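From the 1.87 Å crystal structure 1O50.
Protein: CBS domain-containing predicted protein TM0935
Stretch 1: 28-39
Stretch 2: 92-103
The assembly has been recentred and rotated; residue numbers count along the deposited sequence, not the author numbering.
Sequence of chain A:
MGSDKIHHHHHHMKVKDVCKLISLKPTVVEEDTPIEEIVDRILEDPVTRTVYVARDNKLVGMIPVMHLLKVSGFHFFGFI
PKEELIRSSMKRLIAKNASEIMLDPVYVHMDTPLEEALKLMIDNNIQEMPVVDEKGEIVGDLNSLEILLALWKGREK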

# COMPACT_ATOMS: atom_id res chain seq x y z
N VAL A 28 -1.01 -16.56 0.22
CA VAL A 28 0.15 -17.41 0.20
C VAL A 28 0.24 -18.24 -1.12
O VAL A 28 -0.68 -19.01 -1.45
CB VAL A 28 0.10 -18.45 1.36
CG1 VAL A 28 1.40 -19.18 1.45
CG2 VAL A 28 -0.19 -17.79 2.69
N VAL A 29 1.39 -18.11 -1.80
CA VAL A 29 1.72 -18.79 -3.05
C VAL A 29 2.92 -19.71 -2.85
O VAL A 29 3.54 -19.73 -1.79
CB VAL A 29 1.99 -17.78 -4.19
CG1 VAL A 29 0.75 -16.90 -4.45
CG2 VAL A 29 3.15 -16.91 -3.90
N GLU A 30 3.18 -20.52 -3.86
CA GLU A 30 4.32 -21.43 -3.94
C GLU A 30 5.42 -20.79 -4.78
O GLU A 30 5.16 -19.84 -5.49
CB GLU A 30 3.89 -22.74 -4.62
CG GLU A 30 2.90 -23.59 -3.83
CD GLU A 30 3.50 -24.27 -2.61
OE1 GLU A 30 3.02 -24.00 -1.48
OE2 GLU A 30 4.46 -25.08 -2.76
N GLU A 31 6.63 -21.32 -4.74
CA GLU A 31 7.78 -20.73 -5.44
C GLU A 31 7.65 -20.70 -6.97
O GLU A 31 8.17 -19.79 -7.65
CB GLU A 31 9.05 -21.49 -5.04
CG GLU A 31 9.55 -21.17 -3.65
CD GLU A 31 10.74 -22.03 -3.26
OE1 GLU A 31 11.09 -22.96 -3.99
OE2 GLU A 31 11.34 -21.77 -2.22
N ASP A 32 6.93 -21.68 -7.52
CA ASP A 32 6.74 -21.78 -8.97
C ASP A 32 5.44 -21.16 -9.45
O ASP A 32 5.04 -21.35 -10.58
CB ASP A 32 6.81 -23.23 -9.47
CG ASP A 32 5.68 -24.10 -8.94
OD1 ASP A 32 4.91 -23.66 -8.08
OD2 ASP A 32 5.48 -25.26 -9.32
N THR A 33 4.77 -20.43 -8.56
CA THR A 33 3.53 -19.75 -8.90
C THR A 33 3.83 -18.61 -9.89
O THR A 33 4.67 -17.77 -9.61
CB THR A 33 2.88 -19.20 -7.62
OG1 THR A 33 2.47 -20.29 -6.74
CG2 THR A 33 1.59 -18.48 -8.00
N PRO A 34 3.18 -18.63 -11.07
CA PRO A 34 3.39 -17.58 -12.05
C PRO A 34 2.95 -16.20 -11.57
O PRO A 34 2.01 -16.07 -10.85
CB PRO A 34 2.53 -18.04 -13.23
CG PRO A 34 2.42 -19.50 -13.05
CD PRO A 34 2.28 -19.68 -11.57
N ILE A 35 3.65 -15.17 -12.02
CA ILE A 35 3.40 -13.83 -11.55
C ILE A 35 2.01 -13.43 -11.93
O ILE A 35 1.30 -12.78 -11.14
CB ILE A 35 4.45 -12.88 -12.10
CG1 ILE A 35 5.79 -13.19 -11.42
CG2 ILE A 35 4.05 -11.42 -11.89
CD1 ILE A 35 7.01 -12.42 -11.99
N GLU A 36 1.56 -13.84 -13.11
CA GLU A 36 0.17 -13.55 -13.49
C GLU A 36 -0.84 -14.13 -12.44
O GLU A 36 -1.82 -13.49 -12.08
CB GLU A 36 -0.13 -14.04 -14.89
CG GLU A 36 -1.53 -13.61 -15.33
CD GLU A 36 -1.98 -14.02 -16.73
OE1 GLU A 36 -1.17 -14.43 -17.56
OE2 GLU A 36 -3.20 -13.91 -17.04
N GLU A 37 -0.57 -15.31 -11.90
CA GLU A 37 -1.48 -15.89 -10.88
C GLU A 37 -1.37 -15.11 -9.56
O GLU A 37 -2.30 -14.97 -8.82
CB GLU A 37 -1.17 -17.34 -10.66
CG GLU A 37 -2.14 -18.05 -9.72
CD GLU A 37 -1.79 -19.53 -9.52
OE1 GLU A 37 -1.09 -20.10 -10.40
OE2 GLU A 37 -2.23 -20.11 -8.48
N ILE A 38 -0.20 -14.55 -9.28
CA ILE A 38 -0.04 -13.72 -8.09
C ILE A 38 -0.89 -12.49 -8.19
O ILE A 38 -1.61 -12.15 -7.25
CB ILE A 38 1.44 -13.33 -7.90
CG1 ILE A 38 2.21 -14.60 -7.64
CG2 ILE A 38 1.56 -12.34 -6.74
CD1 ILE A 38 3.74 -14.48 -7.48
N VAL A 39 -0.87 -11.87 -9.37
CA VAL A 39 -1.76 -10.77 -9.68
C VAL A 39 -3.24 -11.17 -9.55
O VAL A 39 -4.04 -10.44 -8.96
CB VAL A 39 -1.39 -10.17 -11.07
CG1 VAL A 39 -2.35 -9.17 -11.49
CG2 VAL A 39 -0.00 -9.55 -11.03
N ARG A 92 16.61 -9.81 -15.47
CA ARG A 92 15.58 -10.16 -16.42
C ARG A 92 14.74 -11.30 -15.87
O ARG A 92 15.29 -12.28 -15.33
CB ARG A 92 16.26 -10.54 -17.73
CG ARG A 92 15.35 -11.05 -18.81
CD ARG A 92 16.09 -11.44 -20.08
NE ARG A 92 15.11 -11.89 -21.07
CZ ARG A 92 15.37 -12.08 -22.35
NH1 ARG A 92 16.59 -11.90 -22.84
NH2 ARG A 92 14.40 -12.48 -23.15
N LEU A 93 13.42 -11.20 -16.03
CA LEU A 93 12.54 -12.29 -15.68
C LEU A 93 12.61 -13.37 -16.78
O LEU A 93 12.61 -13.05 -17.96
CB LEU A 93 11.11 -11.79 -15.52
CG LEU A 93 10.91 -10.78 -14.40
CD1 LEU A 93 9.48 -10.30 -14.45
CD2 LEU A 93 11.24 -11.40 -13.04
N ILE A 94 12.69 -14.63 -16.35
CA ILE A 94 12.75 -15.78 -17.25
C ILE A 94 11.52 -16.72 -17.05
O ILE A 94 10.68 -16.87 -17.94
CB ILE A 94 14.10 -16.54 -17.04
CG1 ILE A 94 15.30 -15.57 -17.16
CG2 ILE A 94 14.26 -17.70 -18.00
CD1 ILE A 94 15.66 -15.17 -18.56
N ALA A 95 11.42 -17.33 -15.87
CA ALA A 95 10.26 -18.16 -15.50
C ALA A 95 9.00 -17.32 -15.23
O ALA A 95 7.85 -17.78 -15.43
CB ALA A 95 10.62 -19.03 -14.27
N LYS A 96 9.21 -16.04 -14.87
CA LYS A 96 8.17 -15.15 -14.39
C LYS A 96 7.34 -15.82 -13.27
O LYS A 96 6.15 -16.07 -13.40
CB LYS A 96 7.32 -14.67 -15.57
CG LYS A 96 8.17 -13.89 -16.62
CD LYS A 96 7.73 -14.19 -18.06
CE LYS A 96 8.73 -13.61 -19.03
NZ LYS A 96 8.32 -13.78 -20.47
N ASN A 97 8.00 -16.16 -12.18
CA ASN A 97 7.30 -16.76 -11.06
C ASN A 97 7.69 -16.10 -9.71
O ASN A 97 8.56 -15.22 -9.67
CB ASN A 97 7.44 -18.29 -11.06
CG ASN A 97 8.90 -18.78 -10.86
OD1 ASN A 97 9.72 -18.16 -10.19
ND2 ASN A 97 9.17 -19.95 -11.38
N ALA A 98 7.02 -16.51 -8.65
CA ALA A 98 7.31 -16.00 -7.32
C ALA A 98 8.77 -16.12 -6.91
O ALA A 98 9.33 -15.18 -6.34
CB ALA A 98 6.45 -16.76 -6.31
N SER A 99 9.42 -17.24 -7.17
CA SER A 99 10.81 -17.40 -6.67
C SER A 99 11.86 -16.44 -7.27
O SER A 99 12.94 -16.24 -6.69
CB SER A 99 11.31 -18.85 -6.78
OG SER A 99 11.37 -19.27 -8.11
N GLU A 100 11.56 -15.91 -8.45
CA GLU A 100 12.46 -14.96 -9.11
C GLU A 100 12.38 -13.58 -8.52
O GLU A 100 13.35 -12.79 -8.66
CB GLU A 100 12.07 -14.83 -10.60
CG GLU A 100 12.44 -16.01 -11.46
CD GLU A 100 12.19 -15.81 -12.96
OE1 GLU A 100 11.19 -15.14 -13.37
OE2 GLU A 100 12.97 -16.42 -13.73
N ILE A 101 11.21 -13.23 -7.97
CA ILE A 101 10.99 -11.93 -7.33
C ILE A 101 10.85 -11.86 -5.78
O ILE A 101 10.83 -10.76 -5.25
CB ILE A 101 9.80 -11.20 -8.00
CG1 ILE A 101 8.49 -11.93 -7.85
CG2 ILE A 101 10.11 -11.03 -9.46
CD1 ILE A 101 7.26 -11.03 -8.17
N MET A 102 10.75 -12.99 -5.08
CA MET A 102 10.48 -12.96 -3.65
C MET A 102 11.66 -12.36 -2.90
O MET A 102 12.78 -12.47 -3.35
CB MET A 102 10.14 -14.35 -3.12
CG MET A 102 11.21 -15.39 -3.18
SD MET A 102 10.54 -16.98 -2.67
CE MET A 102 12.03 -17.81 -2.22
N LEU A 103 11.39 -11.67 -1.80
CA LEU A 103 12.44 -11.08 -0.94
C LEU A 103 12.44 -11.88 0.33
O LEU A 103 11.49 -12.59 0.64
CB LEU A 103 12.10 -9.62 -0.62
CG LEU A 103 11.94 -8.68 -1.81
CD1 LEU A 103 11.17 -7.41 -1.41
CD2 LEU A 103 13.24 -8.31 -2.40
O HOH W 1 6.84 -21.45 -12.52

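Two loops that each lead into a helix can be joined through their main chains with very little regular strand pairing, and stretches 28-39 and 92-103 of TM0935 illustrate how. The first leaves a strand that includes Val 28 and Val 29, passes through a type I turn from Glu 30 to Thr 33, and enters a helix at Ile 35, with Pro 34 at the N-cap. The second is irregular until a weakly bonded helix of about Ala 98 to Ile 101, capped by Asn 97. The CA traces come closest at these two caps: Pro 34 CA and Asn 97 CA lie 4.1 Å apart, and the two backbones form a single beta bridge.

Two hydrogen bonds make that bridge. Ala 98 N donates to Thr 33 O at 2.8 Å, and Ile 35 N donates to Lys 96 O at 3.0 Å. Both donors belong to the start of a helix, where amides have no earlier carbonyl in the helix to bond, so each stretch supplies an acceptor for the other. Proline suits the position between Thr 33 and Ile 35: it has no amide hydrogen to satisfy, while Pro 34 CA approaches Lys 96 O at 3.4 Å in a CA-H...O contact. A third bond, from Ser 99 N to Glu 31 O at 2.9 Å, extends the attachment back into the turn.

That turn is braced internally. Thr 33 N donates to Glu 30 O at 3.2 Å, and Glu 30 N donates to Thr 33 OG1 at 3.0 Å, so threonine contributes both backbone and hydroxyl to holding the loop in shape.

Asn 97, with chi1 in the p well, directs OD1 back over its own helix start. Asn 97 OD1 accepts from Ser 99 OG at 2.9 Å and, in a weak capping bond, from Glu 100 N at 3.4 Å. Its amide serves the other stretch: a water accepts from Asn 97 ND2 at 3.0 Å and donates to Asp 32 O at 2.6 Å. Glu 100 meanwhile orders the preceding loop, its OE2 accepting from Ala 95 N at 2.8 Å and from Ile 94 N at 3.2 Å.

Beneath this polar network lies an apolar layer. Ile 35 gives up 94 Å² to the other stretch, more than any other residue, and its m,t conformation carries CD1 to within 4.1 Å of both Leu 93 CD1 and Ile 101 CD1. Ala 98, also pointing toward its partner, fits a tighter place: its CB lies 3.7 Å from Ile 38 CD1, 4.1 Å from Val 29 CG2 and 3.4 Å from Glu 30 O. A single methyl thus meets strand, turn and helix at once. At a more open site, Glu 31 packs its CB 3.9 Å from Ser 99 CB, and its extended chain brings OE2 to 4.0 Å from Met 102 CE. Altogether 483 Å² is buried, both sides summed, with the main chains fixing the register and aliphatic and polar residues sharing the contact.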